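PDB 4A6H: phosphatidylinositol 4,5-bisphosphate-binding protein SLM1 from Saccharomyces cerevisiae, which binds phosphatidylinositol 4,5-bisphosphate through its PH domain and, together with SLM2, acts as an effector of TORC2 and calcineurin signalling. Local coordinates for residues A[11-22]-A[95-103]. Sequence-based numbering, arbitrary orientation.
Sequences FLERRSKFLKSY and NWVFKADSY. With I4D (D-myo-inositol-4-phosphate), chain G; PO4 (phosphate ion), chain E.
The Y22 ring has side-chain methylenes on both faces: K99 CE sits over the centre of one, 3.9 Å from the Y22 centroid, R15 CG lies more loosely near the rim of the other, and C6 of inositol-4-phosphate meets the ring edge in plane. This cluster lies on the PH-domain sheet where strand 95-99 pairs antiparallel with strand 11-16, and it belongs to an inositol-4-phosphate pocket, consistent with the non-canonical site of PH domains, which K20, S21, S76 and K79 help to complete. K99 extends as far as CD and then bends (chi3 69°), laying its last carbon on the ring and bringing NZ over the same face, a cation-pi contact with NZ 4.1 Å from the Y22 centroid; NZ also gives a weak hydrogen bond to ligand O2. E13 runs alongside K99, but their salt bridge is long, and one water donates to both E13 OE1 and K99 O. The V97 methyls lie over one face of the R15 guanidinium.

On the other side of the sheet, R14 spans two rings. Its CG makes a CH-pi contact over the F98 face, 4.1 Å from the F98 centroid, whereas its guanidinium makes an off-centre cation-pi contact with W96, planes 31° apart, and NH1 forms a salt bridge with E36. L12 CD1 touches F98 CD2, the two side chains crossing at about a right angle.

Paired bonds between E13 and K99 fix the strand register, with E13 N to K99 O nearly straight at 175°. Beyond the R15 N to V97 O bond of 2.8 Å, a water donates to R15 O and accepts from V97 N.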
ATOM      1  N   PHE A  11       5.231  -2.984 -18.818  1.00 13.27           N
ATOM      2  CA  PHE A  11       6.587  -3.075 -19.331  1.00 12.01           C
ATOM      3  C   PHE A  11       7.257  -1.708 -19.341  1.00 13.61           C
ATOM      4  O   PHE A  11       6.630  -0.696 -19.696  1.00 16.01           O
ATOM      5  CB  PHE A  11       6.595  -3.660 -20.748  1.00 13.98           C
ATOM      6  CG  PHE A  11       6.242  -5.132 -20.804  1.00 12.97           C
ATOM      7  CD1 PHE A  11       7.222  -6.098 -20.652  1.00 14.26           C
ATOM      8  CD2 PHE A  11       4.924  -5.528 -20.985  1.00 16.21           C
ATOM      9  CE1 PHE A  11       6.897  -7.452 -20.701  1.00 16.51           C
ATOM     10  CE2 PHE A  11       4.592  -6.880 -21.026  1.00 17.08           C
ATOM     11  CZ  PHE A  11       5.574  -7.825 -20.883  1.00 16.86           C
ATOM     12  N   LEU A  12       8.520  -1.690 -18.921  1.00 14.26           N
ATOM     13  CA  LEU A  12       9.358  -0.503 -19.052  1.00 11.85           C
ATOM     14  C   LEU A  12      10.693  -0.915 -19.623  1.00 13.10           C
ATOM     15  O   LEU A  12      11.147  -2.039 -19.413  1.00 14.61           O
ATOM     16  CB  LEU A  12       9.600   0.161 -17.693  1.00 15.04           C
ATOM     17  CG  LEU A  12       8.418   0.825 -17.003  1.00 14.20           C
ATOM     18  CD1 LEU A  12       8.823   1.300 -15.623  1.00 17.04           C
ATOM     19  CD2 LEU A  12       7.929   1.982 -17.863  1.00 16.83           C
ATOM     20  N   GLU A  13      11.345   0.008 -20.315  1.00 14.46           N
ATOM     21  CA  GLU A  13      12.718  -0.200 -20.746  1.00 16.40           C
ATOM     22  C   GLU A  13      13.640   0.600 -19.855  1.00 16.45           C
ATOM     23  O   GLU A  13      13.393   1.773 -19.601  1.00 18.66           O
ATOM     24  CB  GLU A  13      12.885   0.229 -22.190  1.00 18.14           C
ATOM     25  CG  GLU A  13      12.051  -0.602 -23.134  1.00 21.86           C
ATOM     26  CD  GLU A  13      12.236  -0.191 -24.567  1.00 27.25           C
ATOM     27  OE1 GLU A  13      11.550   0.756 -25.006  1.00 36.93           O
ATOM     28  OE2 GLU A  13      13.074  -0.813 -25.252  1.00 36.74           O
ATOM     29  N   ARG A  14      14.695  -0.022 -19.356  1.00 14.67           N
ATOM     30  CA  ARG A  14      15.635   0.672 -18.484  1.00 15.74           C
ATOM     31  C   ARG A  14      16.929   0.830 -19.253  1.00 16.78           C
ATOM     32  O   ARG A  14      17.423  -0.130 -19.839  1.00 18.48           O
ATOM     33  CB  ARG A  14      15.876  -0.121 -17.199  1.00 18.08           C
ATOM     34  CG  ARG A  14      16.691   0.642 -16.157  1.00 21.72           C
ATOM     35  CD  ARG A  14      17.023  -0.214 -14.950  1.00 32.45           C
ATOM     36  NE  ARG A  14      17.886  -1.330 -15.315  1.00 41.41           N
ATOM     37  CZ  ARG A  14      17.519  -2.606 -15.260  1.00 49.69           C
ATOM     38  NH1 ARG A  14      16.306  -2.932 -14.833  1.00 51.65           N
ATOM     39  NH2 ARG A  14      18.369  -3.555 -15.621  1.00 52.10           N
ATOM     40  N   ARG A  15      17.477   2.035 -19.280  1.00 17.63           N
ATOM     41  CA  ARG A  15      18.717   2.242 -20.016  1.00 16.53           C
ATOM     42  C   ARG A  15      19.896   1.766 -19.183  1.00 18.56           C
ATOM     43  O   ARG A  15      19.977   2.031 -17.984  1.00 20.73           O
ATOM     44  CB  ARG A  15      18.911   3.713 -20.391  1.00 19.77           C
ATOM     45  CG  ARG A  15      20.093   3.920 -21.328  1.00 23.31           C
ATOM     46  CD  ARG A  15      20.607   5.353 -21.299  1.00 37.48           C
ATOM     47  NE  ARG A  15      19.611   6.307 -21.773  1.00 43.02           N
ATOM     48  CZ  ARG A  15      19.499   7.552 -21.321  1.00 33.77           C
ATOM     49  NH1 ARG A  15      20.320   7.993 -20.377  1.00 33.92           N
ATOM     50  NH2 ARG A  15      18.558   8.350 -21.806  1.00 35.11           N
ATOM     51  N   SER A  16      20.805   1.030 -19.812  1.00 17.98           N
ATOM     52  CA  SER A  16      22.042   0.688 -19.137  1.00 21.66           C
ATOM     53  C   SER A  16      23.150   1.608 -19.615  1.00 19.26           C
ATOM     54  O   SER A  16      23.435   1.683 -20.806  1.00 24.97           O
ATOM     55  CB  SER A  16      22.447  -0.756 -19.395  1.00 23.70           C
ATOM     56  OG  SER A  16      23.749  -0.970 -18.875  1.00 22.55           O
ATOM     57  N   LYS A  17      23.759   2.295 -18.659  1.00 21.34           N
ATOM     58  CA  LYS A  17      24.864   3.204 -18.904  1.00 25.50           C
ATOM     59  C   LYS A  17      26.080   2.458 -19.440  1.00 25.94           C
ATOM     60  O   LYS A  17      26.904   3.028 -20.159  1.00 31.53           O
ATOM     61  CB  LYS A  17      25.200   3.913 -17.591  1.00 36.88           C
ATOM     62  CG  LYS A  17      26.553   4.586 -17.521  1.00 43.75           C
ATOM     63  CD  LYS A  17      26.733   5.180 -16.135  1.00 45.77           C
ATOM     64  CE  LYS A  17      28.091   5.830 -15.955  1.00 51.41           C
ATOM     65  NZ  LYS A  17      28.249   6.327 -14.561  1.00 51.47           N
ATOM     66  N   PHE A  18      26.182   1.177 -19.102  1.00 22.03           N
ATOM     67  CA  PHE A  18      27.333   0.378 -19.519  1.00 23.03           C
ATOM     68  C   PHE A  18      27.050  -0.413 -20.792  1.00 23.71           C
ATOM     69  O   PHE A  18      27.890  -0.464 -21.683  1.00 25.76           O
ATOM     70  CB  PHE A  18      27.803  -0.527 -18.372  1.00 22.52           C
ATOM     71  CG  PHE A  18      28.174   0.232 -17.130  1.00 30.86           C
ATOM     72  CD1 PHE A  18      29.402   0.866 -17.032  1.00 29.77           C
ATOM     73  CD2 PHE A  18      27.283   0.347 -16.077  1.00 34.07           C
ATOM     74  CE1 PHE A  18      29.738   1.584 -15.902  1.00 28.16           C
ATOM     75  CE2 PHE A  18      27.617   1.061 -14.946  1.00 35.69           C
ATOM     76  CZ  PHE A  18      28.850   1.676 -14.860  1.00 26.36           C
ATOM     77  N   LEU A  19      25.868  -1.011 -20.894  1.00 22.06           N
ATOM     78  CA  LEU A  19      25.527  -1.769 -22.099  1.00 21.14           C
ATOM     79  C   LEU A  19      25.171  -0.874 -23.285  1.00 24.41           C
ATOM     80  O   LEU A  19      25.079  -1.347 -24.421  1.00 28.04           O
ATOM     81  CB  LEU A  19      24.383  -2.750 -21.842  1.00 20.71           C
ATOM     82  CG  LEU A  19      24.539  -3.752 -20.699  1.00 24.48           C
ATOM     83  CD1 LEU A  19      23.223  -4.480 -20.469  1.00 24.57           C
ATOM     84  CD2 LEU A  19      25.661  -4.738 -20.980  1.00 33.59           C
ATOM     85  N   LYS A  20      24.962   0.414 -23.016  1.00 27.00           N
ATOM     86  CA  LYS A  20      24.554   1.370 -24.051  1.00 26.80           C
ATOM     87  C   LYS A  20      23.335   0.875 -24.827  1.00 30.47           C
ATOM     88  O   LYS A  20      23.272   0.967 -26.052  1.00 34.29           O
ATOM     89  CB  LYS A  20      25.722   1.721 -24.992  1.00 32.36           C
ATOM     90  CG  LYS A  20      26.160   0.610 -25.946  1.00 51.28           C
ATOM     91  CD  LYS A  20      27.406   1.000 -26.737  1.00 58.92           C
ATOM     92  CE  LYS A  20      27.934  -0.166 -27.570  1.00 57.39           C
ATOM     93  NZ  LYS A  20      27.024  -0.527 -28.690  1.00 54.80           N
ATOM     94  N   SER A  21      22.356   0.363 -24.090  1.00 23.93           N
ATOM     95  CA  SER A  21      21.135  -0.147 -24.682  1.00 22.11           C
ATOM     96  C   SER A  21      20.043  -0.181 -23.627  1.00 19.81           C
ATOM     97  O   SER A  21      20.304  -0.020 -22.437  1.00 21.43           O
ATOM     98  CB  SER A  21      21.365  -1.561 -25.205  1.00 31.36           C
ATOM     99  OG  SER A  21      21.858  -2.385 -24.165  1.00 38.26           O
ATOM    100  N   TYR A  22      18.813  -0.367 -24.083  1.00 21.05           N
ATOM    101  CA  TYR A  22      17.678  -0.483 -23.187  1.00 19.03           C
ATOM    102  C   TYR A  22      17.380  -1.940 -22.926  1.00 22.24           C
ATOM    103  O   TYR A  22      17.442  -2.764 -23.835  1.00 25.52           O
ATOM    104  CB  TYR A  22      16.450   0.195 -23.801  1.00 23.08           C
ATOM    105  CG  TYR A  22      16.430   1.691 -23.605  1.00 20.25           C
ATOM    106  CD1 TYR A  22      15.930   2.253 -22.436  1.00 18.69           C
ATOM    107  CD2 TYR A  22      16.910   2.547 -24.587  1.00 24.66           C
ATOM    108  CE1 TYR A  22      15.910   3.626 -22.251  1.00 23.09           C
ATOM    109  CE2 TYR A  22      16.895   3.909 -24.408  1.00 24.41           C
ATOM    110  CZ  TYR A  22      16.397   4.443 -23.239  1.00 26.76           C
ATOM    111  OH  TYR A  22      16.379   5.812 -23.064  1.00 32.93           O
ATOM    112  N   ASN A  95      21.692   7.434 -10.862  1.00 20.73           N
ATOM    113  CA  ASN A  95      20.426   7.684 -11.542  1.00 20.70           C
ATOM    114  C   ASN A  95      20.158   6.683 -12.647  1.00 22.84           C
ATOM    115  O   ASN A  95      21.020   6.420 -13.481  1.00 30.69           O
ATOM    116  CB  ASN A  95      20.434   9.087 -12.137  1.00 23.47           C
ATOM    117  CG  ASN A  95      20.641  10.153 -11.093  1.00 21.28           C
ATOM    118  OD1 ASN A  95      19.709  10.524 -10.390  1.00 21.88           O
ATOM    119  ND2 ASN A  95      21.873  10.638 -10.970  1.00 25.64           N
ATOM    120  N   TRP A  96      18.953   6.132 -12.646  1.00 18.00           N
ATOM    121  CA  TRP A  96      18.535   5.208 -13.685  1.00 18.89           C
ATOM    122  C   TRP A  96      17.455   5.825 -14.550  1.00 14.88           C
ATOM    123  O   TRP A  96      16.587   6.553 -14.062  1.00 16.80           O
ATOM    124  CB  TRP A  96      18.036   3.911 -13.068  1.00 18.04           C
ATOM    125  CG  TRP A  96      19.156   2.974 -12.702  1.00 23.89           C
ATOM    126  CD1 TRP A  96      20.498   3.230 -12.779  1.00 26.80           C
ATOM    127  CD2 TRP A  96      19.030   1.636 -12.212  1.00 24.91           C
ATOM    128  NE1 TRP A  96      21.213   2.131 -12.362  1.00 28.76           N
ATOM    129  CE2 TRP A  96      20.337   1.140 -12.007  1.00 26.16           C
ATOM    130  CE3 TRP A  96      17.943   0.812 -11.917  1.00 22.64           C
ATOM    131  CZ2 TRP A  96      20.582  -0.152 -11.525  1.00 29.22           C
ATOM    132  CZ3 TRP A  96      18.193  -0.476 -11.438  1.00 25.68           C
ATOM    133  CH2 TRP A  96      19.499  -0.938 -11.251  1.00 29.63           C
ATOM    134  N   VAL A  97      17.518   5.547 -15.846  1.00 15.82           N
ATOM    135  CA  VAL A  97      16.597   6.151 -16.790  1.00 15.14           C
ATOM    136  C   VAL A  97      15.658   5.080 -17.313  1.00 16.46           C
ATOM    137  O   VAL A  97      16.111   4.018 -17.760  1.00 14.55           O
ATOM    138  CB  VAL A  97      17.349   6.816 -17.951  1.00 18.12           C
ATOM    139  CG1 VAL A  97      16.364   7.356 -18.980  1.00 19.36           C
ATOM    140  CG2 VAL A  97      18.241   7.944 -17.426  1.00 21.54           C
ATOM    141  N   PHE A  98      14.356   5.350 -17.218  1.00 13.30           N
ATOM    142  CA  PHE A  98      13.324   4.453 -17.698  1.00 12.62           C
ATOM    143  C   PHE A  98      12.580   5.051 -18.870  1.00 13.99           C
ATOM    144  O   PHE A  98      12.406   6.263 -18.958  1.00 15.45           O
ATOM    145  CB  PHE A  98      12.325   4.135 -16.583  1.00 13.46           C
ATOM    146  CG  PHE A  98      12.902   3.295 -15.477  1.00 14.13           C
ATOM    147  CD1 PHE A  98      13.520   3.892 -14.398  1.00 15.53           C
ATOM    148  CD2 PHE A  98      12.831   1.907 -15.522  1.00 17.07           C
ATOM    149  CE1 PHE A  98      14.055   3.123 -13.377  1.00 16.07           C
ATOM    150  CE2 PHE A  98      13.364   1.138 -14.503  1.00 16.33           C
ATOM    151  CZ  PHE A  98      13.973   1.744 -13.430  1.00 17.09           C
ATOM    152  N   LYS A  99      12.137   4.188 -19.771  1.00 14.59           N
ATOM    153  CA  LYS A  99      11.398   4.626 -20.935  1.00 14.46           C
ATOM    154  C   LYS A  99      10.104   3.827 -21.064  1.00 17.22           C
ATOM    155  O   LYS A  99      10.123   2.599 -21.098  1.00 15.47           O
ATOM    156  CB  LYS A  99      12.255   4.485 -22.197  1.00 15.21           C
ATOM    157  CG  LYS A  99      11.544   4.902 -23.482  1.00 16.87           C
ATOM    158  CD  LYS A  99      12.494   4.966 -24.677  1.00 21.60           C
ATOM    159  CE  LYS A  99      12.984   3.600 -25.088  1.00 27.58           C
ATOM    160  NZ  LYS A  99      13.715   3.681 -26.389  1.00 31.58           N
ATOM    161  N   ALA A 100       8.979   4.535 -21.153  1.00 17.39           N
ATOM    162  CA  ALA A 100       7.687   3.886 -21.313  1.00 15.97           C
ATOM    163  C   ALA A 100       7.263   3.979 -22.771  1.00 18.28           C
ATOM    164  O   ALA A 100       8.006   4.485 -23.621  1.00 20.56           O
ATOM    165  CB  ALA A 100       6.641   4.522 -20.406  1.00 16.64           C
ATOM    166  N   ASP A 101       6.051   3.515 -23.051  1.00 20.34           N
ATOM    167  CA  ASP A 101       5.539   3.475 -24.421  1.00 25.09           C
ATOM    168  C   ASP A 101       5.129   4.844 -24.972  1.00 26.15           C
ATOM    169  O   ASP A 101       5.166   5.070 -26.180  1.00 26.42           O
ATOM    170  CB  ASP A 101       4.341   2.528 -24.484  1.00 33.10           C
ATOM    171  CG  ASP A 101       4.333   1.518 -23.343  1.00 51.09           C
ATOM    172  OD1 ASP A 101       4.154   1.928 -22.171  1.00 57.49           O
ATOM    173  OD2 ASP A 101       4.510   0.313 -23.618  1.00 56.83           O
ATOM    174  N   SER A 102       4.736   5.747 -24.082  1.00 20.96           N
ATOM    175  CA  SER A 102       4.220   7.052 -24.479  1.00 22.19           C
ATOM    176  C   SER A 102       4.419   8.054 -23.357  1.00 19.08           C
ATOM    177  O   SER A 102       4.682   7.676 -22.217  1.00 18.19           O
ATOM    178  CB  SER A 102       2.726   6.955 -24.781  1.00 23.54           C
ATOM    179  OG  SER A 102       2.000   6.628 -23.604  1.00 24.81           O
ATOM    180  N   TYR A 103       4.268   9.334 -23.677  1.00 19.37           N
ATOM    181  CA  TYR A 103       4.330  10.383 -22.668  1.00 20.62           C
ATOM    182  C   TYR A 103       3.311  10.113 -21.571  1.00 19.98           C
ATOM    183  O   TYR A 103       3.623  10.211 -20.390  1.00 19.34           O
ATOM    184  CB  TYR A 103       4.075  11.764 -23.295  1.00 19.86           C
ATOM    185  CG  TYR A 103       4.008  12.886 -22.290  1.00 19.80           C
ATOM    186  CD1 TYR A 103       5.167  13.485 -21.811  1.00 23.35           C
ATOM    187  CD2 TYR A 103       2.786  13.348 -21.808  1.00 21.23           C
ATOM    188  CE1 TYR A 103       5.110  14.513 -20.879  1.00 22.80           C
ATOM    189  CE2 TYR A 103       2.723  14.366 -20.876  1.00 22.43           C
ATOM    190  CZ  TYR A 103       3.882  14.946 -20.416  1.00 27.21           C
ATOM    191  OH  TYR A 103       3.813  15.966 -19.494  1.00 27.90           O
TER
HETATM  192  O5  I4D G1584      19.019   7.253 -24.164  1.00 71.01           O
HETATM  193  C5  I4D G1584      18.472   6.888 -25.549  1.00 50.47           C
HETATM  194  C6  I4D G1584      17.006   7.424 -25.740  1.00 44.10           C
HETATM  195  O6  I4D G1584      16.755   8.726 -25.305  1.00 61.40           O
HETATM  196  C4  I4D G1584      19.248   5.733 -26.388  1.00 69.29           C
HETATM  197  O4  I4D G1584      20.656   5.503 -26.233  1.00 81.76           O
HETATM  198  P4  I4D G1584      21.371   4.406 -25.440  1.00 83.82           P
HETATM  199  O43 I4D G1584      20.553   3.193 -25.195  1.00 64.40           O
HETATM  200  O42 I4D G1584      21.836   4.906 -24.149  1.00 82.85           O
HETATM  201  O41 I4D G1584      22.587   4.073 -26.193  1.00 79.49           O
HETATM  202  C3  I4D G1584      18.702   5.644 -27.769  1.00 66.16           C
HETATM  203  O3  I4D G1584      19.026   4.373 -28.293  1.00 69.21           O
HETATM  204  C2  I4D G1584      17.183   5.852 -27.798  1.00 66.03           C
HETATM  205  O2  I4D G1584      16.388   4.718 -28.048  1.00 70.41           O
HETATM  206  C1  I4D G1584      16.377   6.981 -27.039  1.00 45.98           C
HETATM  207  O1  I4D G1584      14.951   7.128 -27.306  1.00 46.00           O
HETATM  208  P   PO4 E1582      24.875   8.278 -12.928  1.00 53.25           P
HETATM  209  O1  PO4 E1582      24.571   8.534 -14.384  1.00 54.93           O
HETATM  210  O2  PO4 E1582      24.585   6.830 -12.608  1.00 61.49           O
HETATM  211  O3  PO4 E1582      26.332   8.580 -12.665  1.00 59.98           O
HETATM  212  O4  PO4 E1582      24.023   9.167 -12.058  1.00 47.66           O
HETATM  213  O   HOH W   1       9.185   1.241 -23.343  1.00 32.58           O
HETATM  214  O   HOH W   2      14.196   1.315 -27.190  1.00 46.65           O
HETATM  215  O   HOH W   3      20.025   4.427 -16.684  1.00 24.03           O